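Enoyl-CoA hydratase/isomerase (Mycobacterium abscessus, PDB 3QXZ) probably catalyses hydration or double-bond isomerisation of enoyl-CoA thioesters in fatty acid metabolism. Local coordinates at the interface of chains A and B. Sequence-based numbering; all coordinates share one arbitrary frame. Chains: chain A/B, enoyl-CoA hydratase/isomerase.

The interface of chains A and B. Residues chain A 212, 215-216, 229-230, 233; chain B 142, 145-148.
A:Glu233 on helix 226-241 meets the backbone of B:Leu145 and B:His147 where a loop of chain B, with B:Leu145 at positive phi, turns into the short helix 146-149, whose first turn faces the groove between helices 206-222 and 226-241 of chain A. The contact resembles a helix cap supplied across a subunit boundary, here in the deposited trimer, an arrangement known among crotonases and likely to be the biological one. With its chain extended beyond CG (chi2 180°), A:Glu233 accepts a hydrogen bond on the syn lone pair of OE1 from the amide N of B:Leu145 at 2.8 Å. Its other oxygen, OE2, takes the ring N-H of B:His147 ND1 at 2.8 Å, met on the anti side and nearly straight; the amide N of B:His147 adds a weak bond to OE2. Carboxylate and imidazole planes lie 60° apart, yet OE2 sits at the edge of the ring, in its plane, which should fix the ring's rotation. If ionised, the carboxylate would be modestly favoured by the N-terminal end of this short helix. Over one face of the same ring comes A:Leu215, its CD2 methyl 3.7 Å from the ring centroid in a CH-pi contact, while A:Thr212 has CA in the ring plane, 3.6 Å from B:His147 NE2, and CG2 off it, on the side opposite A:Leu215 CD2. Beside the carboxylate, B:Leu145 lays CD2 against A:Val229 CB at 3.8 Å and its CG against the methyl of A:Ala230. A:Val229 CG1, anti to the backbone N (chi1 178°), reaches B:His147 CB and B:Trp148 CB. A water joins the two backbones, 2.8 Å from both A:Leu216 O and B:His147 O.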
# COMPACT_ATOMS: atom_id res chain seq x y z
N THR A 212 6.41 19.05 2.22
CA THR A 212 5.52 17.93 1.91
C THR A 212 6.31 16.66 1.59
O THR A 212 6.01 15.59 2.13
CB THR A 212 4.61 18.33 0.74
OG1 THR A 212 3.81 19.46 1.13
CG2 THR A 212 3.63 17.19 0.36
N LEU A 215 8.05 15.40 4.87
CA LEU A 215 7.16 14.78 5.86
C LEU A 215 6.67 13.41 5.35
O LEU A 215 6.68 12.42 6.10
CB LEU A 215 6.00 15.71 6.23
CG LEU A 215 5.00 15.12 7.24
CD1 LEU A 215 5.68 14.56 8.51
CD2 LEU A 215 4.01 16.19 7.61
N LEU A 216 6.26 13.36 4.09
CA LEU A 216 5.83 12.09 3.52
C LEU A 216 6.89 11.00 3.76
O LEU A 216 6.59 9.91 4.28
CB LEU A 216 5.52 12.25 2.03
CG LEU A 216 5.12 10.99 1.27
CD1 LEU A 216 3.74 10.54 1.60
CD2 LEU A 216 5.23 11.27 -0.24
N VAL A 229 2.83 12.67 12.95
CA VAL A 229 2.63 13.28 11.64
C VAL A 229 1.68 14.48 11.74
O VAL A 229 1.93 15.53 11.13
CB VAL A 229 2.10 12.26 10.60
CG1 VAL A 229 1.87 12.96 9.25
CG2 VAL A 229 3.10 11.12 10.40
N ALA A 230 0.60 14.34 12.52
CA ALA A 230 -0.37 15.44 12.65
C ALA A 230 0.31 16.67 13.25
O ALA A 230 0.08 17.81 12.80
CB ALA A 230 -1.55 15.02 13.49
N GLU A 233 2.53 18.32 10.58
CA GLU A 233 1.74 19.10 9.63
C GLU A 233 1.42 20.45 10.24
O GLU A 233 1.53 21.49 9.56
CB GLU A 233 0.43 18.39 9.31
CG GLU A 233 0.58 17.20 8.37
CD GLU A 233 -0.74 16.52 8.07
OE1 GLU A 233 -1.74 16.77 8.78
OE2 GLU A 233 -0.76 15.71 7.11
N PRO B 142 -0.41 19.78 2.36
CA PRO B 142 -1.52 18.90 2.72
C PRO B 142 -1.80 18.92 4.22
O PRO B 142 -0.88 19.10 5.03
CB PRO B 142 -1.08 17.52 2.23
CG PRO B 142 -0.11 17.84 1.13
CD PRO B 142 0.64 19.05 1.62
N LEU B 145 -3.90 15.14 8.20
CA LEU B 145 -3.20 13.86 8.21
C LEU B 145 -3.06 13.22 6.84
O LEU B 145 -2.70 12.03 6.76
CB LEU B 145 -3.81 12.88 9.26
CG LEU B 145 -3.13 12.99 10.63
CD1 LEU B 145 -3.91 12.26 11.69
CD2 LEU B 145 -1.71 12.47 10.57
N ALA B 146 -3.21 13.97 5.75
CA ALA B 146 -3.05 13.40 4.42
C ALA B 146 -1.68 12.78 4.18
O ALA B 146 -1.56 11.83 3.41
CB ALA B 146 -3.33 14.46 3.34
N HIS B 147 -0.63 13.29 4.84
CA HIS B 147 0.71 12.70 4.66
C HIS B 147 0.79 11.26 5.18
O HIS B 147 1.70 10.52 4.80
CB HIS B 147 1.80 13.53 5.37
CG HIS B 147 2.00 14.91 4.83
ND1 HIS B 147 1.21 15.97 5.20
CD2 HIS B 147 2.95 15.42 3.99
CE1 HIS B 147 1.65 17.07 4.60
NE2 HIS B 147 2.70 16.77 3.86
N TRP B 148 -0.14 10.91 6.06
CA TRP B 148 -0.23 9.61 6.73
C TRP B 148 -1.33 8.76 6.11
O TRP B 148 -1.10 7.58 5.79
CB TRP B 148 -0.45 9.85 8.25
CG TRP B 148 -0.58 8.62 9.09
CD1 TRP B 148 0.44 7.90 9.65
CD2 TRP B 148 -1.78 7.94 9.43
NE1 TRP B 148 -0.06 6.82 10.31
CE2 TRP B 148 -1.42 6.81 10.19
CE3 TRP B 148 -3.14 8.18 9.17
CZ2 TRP B 148 -2.37 5.92 10.71
CZ3 TRP B 148 -4.08 7.28 9.68
CH2 TRP B 148 -3.67 6.16 10.44
O HOH W 1 4.08 9.03 5.01